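Local coordinates for SusD-like protein BACOVA_02651 (Bacteroides ovatus, PDB 5E75) that binds polysaccharide at the bacterial cell surface and probably captures xyloglucan there before its transport into the periplasm for degradation, at residues P58-T62 with F63-A67; G284-D287 with M288-Y292; D406-R409 with E410-E414; Y423-V426 with T427-R430; D434-L437 with N438-N442. All blocks are in the same frame, centred on the assembly; numbering follows the deposited sequence.

Contact 1 of 5, residues P58-T62 with F63-A67; sequences PQFVT and FQVTA
The hydroxyl OG1 of T62 donates to OE1 of Q64 over 2.7 Å, the shortest polar bond joining P58-T62 to F63-A67. It arrives in the plane of the amide carbonyl, on a lone pair, with a C=O...donor angle of 127°. T62 OG1 is tucked between its own N and C (chi1 65°), which turns the hydroxyl to the extended Q64 chain. A second bond closes the turn: Q64 N gives its proton to Q59 O at 2.9 Å, nearly straight at 170° and again on a lone pair. F63, with a positive phi, is the first residue to leave the helical conformation, and its ring packs on R47 and R445. Beyond the turn V65 folds back so that its methyl CG2 stands over the centre of the F60 ring, 3.6 Å from the centroid, a CH-pi contact. The same CG2 lies 3.5 Å from Q59 O and brushes Q59 CG, whose amide end leads off to bond D69 through NE2. The C-terminal end of helix 58-62 is thus closed by one backbone and one side-chain bond, while the methyl-on-ring contact ties the loop leading to helix 70-95 back onto the last turn.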
# COMPACT_ATOMS: atom_id res chain seq x y z
N PRO A 58 7.01 -14.40 9.09
CA PRO A 58 5.74 -15.13 8.96
C PRO A 58 4.73 -14.73 10.03
O PRO A 58 3.51 -14.87 9.83
CB PRO A 58 6.16 -16.59 9.15
CG PRO A 58 7.41 -16.53 9.93
CD PRO A 58 8.13 -15.32 9.41
N GLN A 59 5.23 -14.23 11.15
CA GLN A 59 4.36 -13.86 12.26
C GLN A 59 3.35 -12.77 11.88
O GLN A 59 2.29 -12.69 12.48
CB GLN A 59 5.16 -13.41 13.49
CG GLN A 59 6.08 -12.22 13.27
CD GLN A 59 7.46 -12.59 12.77
OE1 GLN A 59 7.69 -13.70 12.29
NE2 GLN A 59 8.40 -11.66 12.89
N PHE A 60 3.68 -11.94 10.90
CA PHE A 60 2.74 -10.93 10.44
C PHE A 60 1.55 -11.54 9.72
O PHE A 60 0.43 -11.03 9.81
CB PHE A 60 3.44 -9.87 9.57
CG PHE A 60 4.20 -8.89 10.38
CD1 PHE A 60 5.46 -9.20 10.85
CD2 PHE A 60 3.62 -7.67 10.75
CE1 PHE A 60 6.14 -8.31 11.64
CE2 PHE A 60 4.31 -6.78 11.54
CZ PHE A 60 5.56 -7.10 11.99
N VAL A 61 1.79 -12.65 9.04
CA VAL A 61 0.75 -13.37 8.32
C VAL A 61 -0.10 -14.22 9.26
O VAL A 61 -1.31 -14.37 9.07
CB VAL A 61 1.36 -14.29 7.23
CG1 VAL A 61 0.25 -14.88 6.35
CG2 VAL A 61 2.36 -13.54 6.37
N THR A 62 0.53 -14.81 10.27
CA THR A 62 -0.16 -15.74 11.15
C THR A 62 -0.65 -15.12 12.46
O THR A 62 -1.21 -15.81 13.31
CB THR A 62 0.74 -16.95 11.46
OG1 THR A 62 1.88 -16.52 12.22
CG2 THR A 62 1.21 -17.61 10.17
N PHE A 63 -0.48 -13.81 12.61
CA PHE A 63 -0.94 -13.07 13.79
C PHE A 63 -0.24 -13.50 15.07
O PHE A 63 -0.88 -13.75 16.10
CB PHE A 63 -2.47 -13.12 13.92
CG PHE A 63 -3.18 -12.37 12.84
CD1 PHE A 63 -3.44 -11.02 12.96
CD2 PHE A 63 -3.58 -13.02 11.68
CE1 PHE A 63 -4.07 -10.32 11.96
CE2 PHE A 63 -4.23 -12.34 10.67
CZ PHE A 63 -4.47 -10.98 10.81
N GLN A 64 1.09 -13.55 15.01
CA GLN A 64 1.89 -13.88 16.18
C GLN A 64 3.02 -12.87 16.40
O GLN A 64 4.08 -13.20 16.92
CB GLN A 64 2.44 -15.29 16.04
CG GLN A 64 1.35 -16.35 15.94
CD GLN A 64 1.89 -17.71 15.59
OE1 GLN A 64 1.98 -18.08 14.43
NE2 GLN A 64 2.25 -18.48 16.61
N VAL A 65 2.78 -11.62 16.05
CA VAL A 65 3.78 -10.56 16.21
C VAL A 65 3.96 -10.19 17.68
O VAL A 65 2.99 -10.09 18.43
CB VAL A 65 3.39 -9.31 15.41
CG1 VAL A 65 4.47 -8.22 15.53
CG2 VAL A 65 3.17 -9.65 13.95
N THR A 66 5.21 -10.00 18.09
CA THR A 66 5.52 -9.54 19.44
C THR A 66 5.92 -8.07 19.40
O THR A 66 6.30 -7.53 18.36
CB THR A 66 6.67 -10.32 20.09
OG1 THR A 66 7.91 -9.88 19.54
CG2 THR A 66 6.51 -11.81 19.88
N ALA A 67 5.83 -7.42 20.56
CA ALA A 67 6.14 -6.00 20.67
C ALA A 67 7.59 -5.66 20.36
O ALA A 67 7.89 -4.49 20.08
CB ALA A 67 5.77 -5.49 22.04

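Contact 2 of 5, residues G284-D287 with M288-Y292; sequences GSID and MLQQY
S285 begins the helix that carries M288, and its short side chain shows how. From CB, which stays 4.1 Å from M288 N, the chain turns to bring OG in above the residue's own backbone, flanked by N and C (chi1 68°). There OG accepts the proton of M288 N at 2.9 Å with an N-H...O angle of 160°, the bond of a serine N-cap. The same oxygen also lies 3.1 Å from M288 CB, which rests beside the cap, and it bonds outward to the backbone O of N49. The backbone of S285 continues the turn: S285 O takes L289 N at 2.9 Å, while the L289 side chain runs close to that carbonyl, its CG 3.4 Å from S285 O and its CD1 near G284 O. One residue on, Q290 N bonds I286 O. The side chains of these two run alongside each other, with I286 CG2 3.7 Å from Q290 NE2. D287 sends its carboxylate off the helix, its CG anti to the backbone N (chi1 156°); OD2 forms a salt bridge with R412 and also accepts from Q443 and N49. The first turn of helix 286-291 is therefore closed by a side chain where no earlier carbonyl of the helix is available to M288 N. N49 meets both the cap and the carboxylate, so it joins the helix start to the loop before strand 51-52, and the three partners of D287 OD2 would be expected to stabilise its negative charge.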
# COMPACT_ATOMS: atom_id res chain seq x y z
N GLY A 284 3.67 -15.81 -3.39
CA GLY A 284 2.25 -15.48 -3.34
C GLY A 284 1.51 -16.60 -2.63
O GLY A 284 1.80 -17.79 -2.85
N SER A 285 0.59 -16.25 -1.73
CA SER A 285 -0.07 -17.26 -0.92
C SER A 285 -1.06 -18.04 -1.75
O SER A 285 -1.52 -17.61 -2.79
CB SER A 285 -0.77 -16.63 0.28
OG SER A 285 -1.86 -15.84 -0.13
N ILE A 286 -1.39 -19.24 -1.27
CA ILE A 286 -2.40 -20.04 -1.94
C ILE A 286 -3.71 -19.24 -2.04
O ILE A 286 -4.32 -19.15 -3.11
CB ILE A 286 -2.58 -21.35 -1.18
CG1 ILE A 286 -1.31 -22.20 -1.23
CG2 ILE A 286 -3.76 -22.15 -1.77
CD1 ILE A 286 -1.34 -23.46 -0.34
N ASP A 287 -4.12 -18.64 -0.92
CA ASP A 287 -5.32 -17.80 -0.86
C ASP A 287 -5.26 -16.65 -1.87
O ASP A 287 -6.19 -16.45 -2.65
CB ASP A 287 -5.47 -17.32 0.60
CG ASP A 287 -6.27 -16.03 0.76
OD1 ASP A 287 -7.39 -15.91 0.23
OD2 ASP A 287 -5.75 -15.12 1.45
N MET A 288 -4.16 -15.90 -1.88
CA MET A 288 -4.02 -14.79 -2.82
C MET A 288 -4.09 -15.25 -4.28
O MET A 288 -4.81 -14.66 -5.10
CB MET A 288 -2.70 -14.08 -2.57
CG MET A 288 -2.47 -12.89 -3.49
SD MET A 288 -3.60 -11.52 -3.12
CE MET A 288 -4.45 -11.30 -4.68
N LEU A 289 -3.38 -16.33 -4.60
CA LEU A 289 -3.39 -16.83 -5.96
C LEU A 289 -4.79 -17.24 -6.40
O LEU A 289 -5.17 -17.06 -7.55
CB LEU A 289 -2.40 -17.99 -6.14
CG LEU A 289 -0.94 -17.58 -6.11
CD1 LEU A 289 -0.07 -18.82 -5.93
CD2 LEU A 289 -0.55 -16.81 -7.35
N GLN A 290 -5.58 -17.77 -5.47
CA GLN A 290 -6.94 -18.18 -5.81
C GLN A 290 -7.87 -17.00 -6.03
O GLN A 290 -8.97 -17.16 -6.56
CB GLN A 290 -7.50 -19.09 -4.71
CG GLN A 290 -6.85 -20.45 -4.67
CD GLN A 290 -7.22 -21.25 -3.44
OE1 GLN A 290 -7.65 -20.69 -2.42
NE2 GLN A 290 -7.03 -22.56 -3.51
N GLN A 291 -7.46 -15.80 -5.63
CA GLN A 291 -8.30 -14.62 -5.86
C GLN A 291 -8.35 -14.25 -7.34
O GLN A 291 -9.34 -13.68 -7.80
CB GLN A 291 -7.81 -13.40 -5.06
CG GLN A 291 -7.77 -13.60 -3.56
CD GLN A 291 -9.06 -14.12 -3.01
OE1 GLN A 291 -9.12 -15.24 -2.47
NE2 GLN A 291 -10.10 -13.35 -3.14
N TYR A 292 -7.29 -14.54 -8.09
CA TYR A 292 -7.31 -14.22 -9.51
C TYR A 292 -8.27 -15.14 -10.25
O TYR A 292 -8.14 -16.36 -10.23
CB TYR A 292 -5.91 -14.34 -10.12
CG TYR A 292 -4.89 -13.44 -9.45
CD1 TYR A 292 -4.80 -12.09 -9.75
CD2 TYR A 292 -4.05 -13.96 -8.47
CE1 TYR A 292 -3.88 -11.26 -9.10
CE2 TYR A 292 -3.13 -13.14 -7.81
CZ TYR A 292 -3.05 -11.80 -8.14
OH TYR A 292 -2.15 -11.00 -7.47

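Contact 3 of 5, residues D406-R409 with E410-E414; sequences DIIR and ERRVE
I407 and R411, one helical turn apart, leave the helix in parallel company, I407 CG2 reaching R411 CD at 4.1 Å. The aliphatic part of the arginine starts beside its backbone N (chi1 -71°), passes I407 O with CG at 3.4 Å, and bends at chi3 to carry the guanidinium away from the turn, to salt bridges with D362 and D424. R412 repeats the course over the next carbonyl, its CG 3.3 Å from I408 O, but leaves on a different side of the helix. R409 instead runs extended from CG to NE, which bonds the backbone O of Q291, while V413 lays its methyl CG2 3.4 Å from R409 O. E410 drops its CB beside D406 O, then bends at chi2 (64°), so that the carboxylate stands out from the helix with OE1 on the D406 side. A water spans the turn there, donating to both D406 O and E410 OE1 at 2.8 Å each; D406 O therefore takes this proton as well as that of E410 N. Three further backbone bonds, from R411, R412 and V413 to I407, I408 and R409, keep the helix regular. The E410 carboxylate also pairs with R299 and R391. Helix 404-415 is thus wedged among helix 286-291, which meets R412 and V413, helix 360-372, which meets I407 and R411, and helix 421-431, whose W428 packs on I408 and R411.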
# COMPACT_ATOMS: atom_id res chain seq x y z
N ASP A 406 -17.46 -8.71 -3.90
CA ASP A 406 -16.85 -8.46 -5.20
C ASP A 406 -15.78 -7.38 -5.08
O ASP A 406 -14.73 -7.47 -5.71
CB ASP A 406 -17.88 -8.02 -6.24
CG ASP A 406 -18.86 -9.10 -6.60
OD1 ASP A 406 -18.42 -10.22 -6.93
OD2 ASP A 406 -20.07 -8.81 -6.55
N ILE A 407 -16.05 -6.37 -4.25
CA ILE A 407 -15.10 -5.28 -4.06
C ILE A 407 -13.86 -5.75 -3.32
O ILE A 407 -12.73 -5.38 -3.70
CB ILE A 407 -15.76 -4.09 -3.35
CG1 ILE A 407 -16.83 -3.52 -4.28
CG2 ILE A 407 -14.74 -3.03 -2.97
CD1 ILE A 407 -17.70 -2.44 -3.70
N ILE A 408 -14.03 -6.58 -2.30
CA ILE A 408 -12.89 -7.11 -1.56
C ILE A 408 -11.98 -7.88 -2.51
O ILE A 408 -10.76 -7.70 -2.50
CB ILE A 408 -13.33 -8.00 -0.37
CG1 ILE A 408 -14.03 -7.13 0.69
CG2 ILE A 408 -12.13 -8.75 0.23
CD1 ILE A 408 -14.78 -7.94 1.76
N ARG A 409 -12.55 -8.75 -3.34
CA ARG A 409 -11.75 -9.57 -4.24
C ARG A 409 -11.06 -8.69 -5.26
O ARG A 409 -9.88 -8.89 -5.55
CB ARG A 409 -12.63 -10.61 -4.94
CG ARG A 409 -11.85 -11.64 -5.76
CD ARG A 409 -12.79 -12.67 -6.35
NE ARG A 409 -12.02 -13.77 -6.92
CZ ARG A 409 -12.52 -14.91 -7.36
NH1 ARG A 409 -13.82 -15.14 -7.31
NH2 ARG A 409 -11.70 -15.84 -7.83
N GLU A 410 -11.78 -7.73 -5.80
CA GLU A 410 -11.26 -6.87 -6.85
C GLU A 410 -10.09 -6.04 -6.33
O GLU A 410 -9.08 -5.89 -7.02
CB GLU A 410 -12.35 -5.96 -7.44
CG GLU A 410 -11.99 -5.43 -8.84
CD GLU A 410 -11.88 -6.54 -9.87
OE1 GLU A 410 -12.54 -7.60 -9.70
OE2 GLU A 410 -11.14 -6.34 -10.86
N ARG A 411 -10.22 -5.51 -5.11
CA ARG A 411 -9.12 -4.74 -4.55
C ARG A 411 -7.90 -5.62 -4.30
O ARG A 411 -6.77 -5.21 -4.58
CB ARG A 411 -9.55 -4.02 -3.27
CG ARG A 411 -10.50 -2.87 -3.52
CD ARG A 411 -10.81 -2.10 -2.25
NE ARG A 411 -9.65 -1.34 -1.81
CZ ARG A 411 -9.33 -0.12 -2.22
NH1 ARG A 411 -10.13 0.59 -3.00
NH2 ARG A 411 -8.21 0.45 -1.79
N ARG A 412 -8.09 -6.82 -3.77
CA ARG A 412 -6.94 -7.70 -3.52
C ARG A 412 -6.15 -7.94 -4.80
O ARG A 412 -4.91 -7.85 -4.78
CB ARG A 412 -7.37 -9.03 -2.89
CG ARG A 412 -7.83 -8.90 -1.45
CD ARG A 412 -8.09 -10.24 -0.77
NE ARG A 412 -6.85 -10.99 -0.62
CZ ARG A 412 -6.76 -12.28 -0.29
NH1 ARG A 412 -7.85 -13.02 -0.08
NH2 ARG A 412 -5.57 -12.85 -0.21
N VAL A 413 -6.83 -8.26 -5.90
CA VAL A 413 -6.14 -8.56 -7.14
C VAL A 413 -5.61 -7.31 -7.85
O VAL A 413 -4.58 -7.37 -8.51
CB VAL A 413 -6.98 -9.43 -8.14
CG1 VAL A 413 -7.33 -10.79 -7.55
CG2 VAL A 413 -8.23 -8.76 -8.57
N GLU A 414 -6.27 -6.18 -7.71
CA GLU A 414 -5.76 -4.95 -8.30
C GLU A 414 -4.49 -4.50 -7.59
O GLU A 414 -3.56 -4.00 -8.25
CB GLU A 414 -6.82 -3.86 -8.27
CG GLU A 414 -6.41 -2.56 -8.95
CD GLU A 414 -6.15 -2.67 -10.43
OE1 GLU A 414 -6.65 -3.62 -11.08
OE2 GLU A 414 -5.45 -1.77 -10.96
O HOH W 1 -14.63 -8.65 -8.22

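Contact 4 of 5, residues Y423-V426 with T427-R430; sequences YDMV and TWFR
With CG beside the backbone N (chi1 -71°) and chi2 at -41°, W428 lays its indole back along the preceding turn, over D424. The carbonyl oxygen D424 O stands 3.1 Å above the indole plane, displaced from the ring centre, and D424 CB lies over the same ring system, 4.3 Å from the centroid of the six-membered ring, a CH-pi contact. M425 crosses the indole obliquely, its CG 4.2 Å from W428 CE3. D424 O is also held by W428 N at 3.0 Å, in one of four successive i to i+4 backbone bonds that make this a regular alpha-helical piece of helix 421-431. In the largely alpha-helical SusD-like fold this helix packs between helices 404-415 and 433-441: W428 reaches L404 of the first and M436 of the second, its NE1 bonding E369. One residue before W428, T427 N bonds Y423 O at 3.2 Å, and T427 OG1 lies 2.8 Å from a water that donates weakly to OD1 of D424, a carboxylate engaged chiefly by R411. F429 takes a different first torsion, CG anti to its backbone N (chi1 164°), and carries its ring to A490 and I493; R430 sends its guanidinium to E151.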
# COMPACT_ATOMS: atom_id res chain seq x y z
N TYR A 423 -4.15 -2.55 5.01
CA TYR A 423 -4.80 -1.36 5.53
C TYR A 423 -6.28 -1.36 5.18
O TYR A 423 -7.12 -0.96 6.00
CB TYR A 423 -4.12 -0.09 4.99
CG TYR A 423 -2.65 0.00 5.36
CD1 TYR A 423 -2.29 0.32 6.65
CD2 TYR A 423 -1.63 -0.16 4.42
CE1 TYR A 423 -0.97 0.44 7.02
CE2 TYR A 423 -0.29 -0.10 4.79
CZ TYR A 423 0.02 0.22 6.10
OH TYR A 423 1.31 0.36 6.55
N ASP A 424 -6.62 -1.82 3.98
CA ASP A 424 -8.01 -1.94 3.58
C ASP A 424 -8.73 -3.00 4.42
O ASP A 424 -9.89 -2.81 4.79
CB ASP A 424 -8.13 -2.32 2.11
CG ASP A 424 -7.65 -1.25 1.19
OD1 ASP A 424 -7.55 -0.10 1.62
OD2 ASP A 424 -7.42 -1.59 0.01
N MET A 425 -8.06 -4.10 4.74
CA MET A 425 -8.66 -5.14 5.57
C MET A 425 -8.93 -4.64 7.00
O MET A 425 -9.94 -5.02 7.58
CB MET A 425 -7.81 -6.40 5.59
CG MET A 425 -7.86 -7.15 4.29
SD MET A 425 -6.73 -8.54 4.27
CE MET A 425 -7.11 -9.23 2.65
N VAL A 426 -8.06 -3.80 7.56
CA VAL A 426 -8.33 -3.23 8.88
C VAL A 426 -9.56 -2.32 8.83
O VAL A 426 -10.41 -2.38 9.73
CB VAL A 426 -7.10 -2.48 9.44
CG1 VAL A 426 -7.43 -1.82 10.76
CG2 VAL A 426 -5.93 -3.45 9.60
N THR A 427 -9.66 -1.49 7.80
CA THR A 427 -10.84 -0.66 7.62
C THR A 427 -12.12 -1.51 7.59
O THR A 427 -13.10 -1.20 8.26
CB THR A 427 -10.74 0.20 6.35
OG1 THR A 427 -9.70 1.15 6.53
CG2 THR A 427 -12.03 0.94 6.07
N TRP A 428 -12.11 -2.59 6.81
CA TRP A 428 -13.26 -3.47 6.75
C TRP A 428 -13.54 -4.13 8.11
O TRP A 428 -14.71 -4.30 8.48
CB TRP A 428 -13.10 -4.52 5.64
CG TRP A 428 -13.19 -3.96 4.25
CD1 TRP A 428 -14.07 -3.00 3.79
CD2 TRP A 428 -12.40 -4.34 3.13
NE1 TRP A 428 -13.85 -2.77 2.45
CE2 TRP A 428 -12.83 -3.57 2.03
CE3 TRP A 428 -11.35 -5.25 2.95
CZ2 TRP A 428 -12.24 -3.69 0.77
CZ3 TRP A 428 -10.76 -5.36 1.71
CH2 TRP A 428 -11.20 -4.58 0.64
N PHE A 429 -12.50 -4.50 8.86
CA PHE A 429 -12.66 -5.10 10.18
C PHE A 429 -13.30 -4.13 11.17
O PHE A 429 -14.09 -4.54 12.03
CB PHE A 429 -11.31 -5.62 10.70
CG PHE A 429 -11.32 -5.90 12.16
CD1 PHE A 429 -11.91 -7.05 12.66
CD2 PHE A 429 -10.79 -4.99 13.05
CE1 PHE A 429 -11.96 -7.28 14.02
CE2 PHE A 429 -10.83 -5.23 14.41
CZ PHE A 429 -11.42 -6.36 14.90
N ARG A 430 -12.97 -2.86 11.04
CA ARG A 430 -13.58 -1.86 11.91
C ARG A 430 -15.05 -1.63 11.60
O ARG A 430 -15.79 -1.12 12.45
CB ARG A 430 -12.78 -0.55 11.85
CG ARG A 430 -11.72 -0.43 12.92
CD ARG A 430 -12.35 0.05 14.23
NE ARG A 430 -11.37 0.26 15.28
CZ ARG A 430 -10.97 -0.65 16.15
NH1 ARG A 430 -11.48 -1.88 16.13
NH2 ARG A 430 -10.08 -0.32 17.07
O HOH W 2 -9.17 1.91 3.88

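Contact 5 of 5, residues D434-L437 with N438-N442; sequences DKML and NYFNN
A Met-aromatic contact between M436 and Y439, joined by F440, occupies the last turns of helix 433-441. The methionine is bent at chi2 (-48°) and chi3, which curls its methyl CE back toward both rings. M436 CE lies over one face of the Y439 ring, 4.0 Å from Y439 CG, and touches F440 CE1 at 3.9 Å; the sulfur SD is farther off, 5.3 Å from the centroid of the Y439 ring and oblique to it. Y439 and M436 head off in a common direction, whereas F440 slants across M436 and carries the carbonyl oxygen M436 O over its face, 3.1 Å above the plane and toward the rim. That oxygen also accepts F440 N. In the alpha-helical SusD-like fold the cluster faces helices 404-415 and 421-431: M436 packs on F429, F440 on M425 and the ring of W422, and Y439 OH bonds R412. Polar groups border the cluster: a water donates to K435 O at 2.8 Å and to N438 OD1 at 2.9 Å, bridging backbone and side chain, while K435 NZ reaches D405 in a salt bridge. Where the helix runs out, N442 ND2 bonds N438 O over 2.9 Å from above the carbonyl plane, and N441 OD1 accepts from I488 N.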
# COMPACT_ATOMS: atom_id res chain seq x y z
N ASP A 434 -17.13 -9.20 12.65
CA ASP A 434 -17.39 -10.62 12.64
C ASP A 434 -17.17 -11.19 11.25
O ASP A 434 -16.55 -12.25 11.11
CB ASP A 434 -18.81 -10.92 13.15
CG ASP A 434 -18.97 -10.59 14.62
OD1 ASP A 434 -18.02 -10.84 15.40
OD2 ASP A 434 -20.03 -10.06 15.00
N LYS A 435 -17.65 -10.51 10.22
CA LYS A 435 -17.40 -10.96 8.85
C LYS A 435 -15.89 -11.07 8.60
O LYS A 435 -15.41 -12.05 8.03
CB LYS A 435 -18.00 -9.98 7.84
CG LYS A 435 -17.66 -10.29 6.38
CD LYS A 435 -18.09 -9.16 5.45
CE LYS A 435 -17.80 -9.49 3.99
NZ LYS A 435 -18.62 -10.65 3.54
N MET A 436 -15.15 -10.04 8.95
CA MET A 436 -13.73 -10.05 8.61
C MET A 436 -12.89 -11.02 9.44
O MET A 436 -11.93 -11.57 8.94
CB MET A 436 -13.14 -8.64 8.67
CG MET A 436 -13.75 -7.69 7.65
SD MET A 436 -13.85 -8.33 5.96
CE MET A 436 -12.14 -8.63 5.58
N LEU A 437 -13.24 -11.25 10.70
CA LEU A 437 -12.54 -12.27 11.46
C LEU A 437 -12.76 -13.64 10.82
O LEU A 437 -11.84 -14.45 10.72
CB LEU A 437 -12.99 -12.27 12.92
CG LEU A 437 -12.52 -11.06 13.74
CD1 LEU A 437 -13.19 -11.09 15.11
CD2 LEU A 437 -11.01 -11.00 13.86
N ASN A 438 -13.98 -13.91 10.37
CA ASN A 438 -14.26 -15.17 9.68
C ASN A 438 -13.45 -15.25 8.39
O ASN A 438 -12.86 -16.28 8.06
CB ASN A 438 -15.75 -15.30 9.40
CG ASN A 438 -16.08 -16.55 8.63
OD1 ASN A 438 -16.29 -16.52 7.42
ND2 ASN A 438 -16.11 -17.68 9.33
N TYR A 439 -13.40 -14.13 7.67
CA TYR A 439 -12.59 -14.03 6.45
C TYR A 439 -11.12 -14.37 6.76
O TYR A 439 -10.52 -15.23 6.12
CB TYR A 439 -12.72 -12.62 5.85
CG TYR A 439 -12.09 -12.44 4.48
CD1 TYR A 439 -10.71 -12.35 4.33
CD2 TYR A 439 -12.89 -12.32 3.35
CE1 TYR A 439 -10.14 -12.19 3.08
CE2 TYR A 439 -12.32 -12.15 2.10
CZ TYR A 439 -10.95 -12.08 1.97
OH TYR A 439 -10.37 -11.91 0.74
N PHE A 440 -10.53 -13.71 7.75
CA PHE A 440 -9.10 -13.93 8.05
C PHE A 440 -8.81 -15.38 8.44
O PHE A 440 -7.78 -15.93 8.05
CB PHE A 440 -8.62 -13.00 9.18
CG PHE A 440 -8.79 -11.53 8.90
CD1 PHE A 440 -8.71 -11.01 7.63
CD2 PHE A 440 -9.05 -10.68 9.95
CE1 PHE A 440 -8.88 -9.64 7.42
CE2 PHE A 440 -9.22 -9.33 9.75
CZ PHE A 440 -9.15 -8.82 8.48
N ASN A 441 -9.72 -15.98 9.20
CA ASN A 441 -9.57 -17.37 9.62
C ASN A 441 -9.80 -18.37 8.50
O ASN A 441 -9.51 -19.55 8.68
CB ASN A 441 -10.51 -17.66 10.79
CG ASN A 441 -9.98 -17.12 12.10
OD1 ASN A 441 -8.88 -17.44 12.51
ND2 ASN A 441 -10.76 -16.27 12.76
N ASN A 442 -10.32 -17.91 7.38
CA ASN A 442 -10.53 -18.77 6.23
C ASN A 442 -9.56 -18.52 5.09
O ASN A 442 -9.76 -19.02 3.99
CB ASN A 442 -11.98 -18.67 5.76
CG ASN A 442 -12.89 -19.57 6.58
OD1 ASN A 442 -12.93 -20.78 6.36
ND2 ASN A 442 -13.58 -18.99 7.55
O HOH W 3 -16.63 -13.87 6.32

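In the fold
Contacts 3, 4 and 5 belong to three helices that follow one another in the chain and pack together. R412 CD of contact 3 meets M425 CE of contact 4 at 3.7 Å, M436 CG of contact 5 lies 3.6 Å from W428 C of contact 4, and R412 NH1 stands 2.9 Å from Y439 OH. Contact 2 joins them through R412, whose NH2 is 2.8 Å from D287 OD2, and through R409, whose NE is 2.8 Å from Q291 O, so R412 links contacts 2, 3 and 5. Contact 1, far earlier in the chain, touches none of them; its centre is about 17 Å from those of contacts 4 and 5. A bound Tris molecule, probably from the crystallisation liquor, lies beside V65.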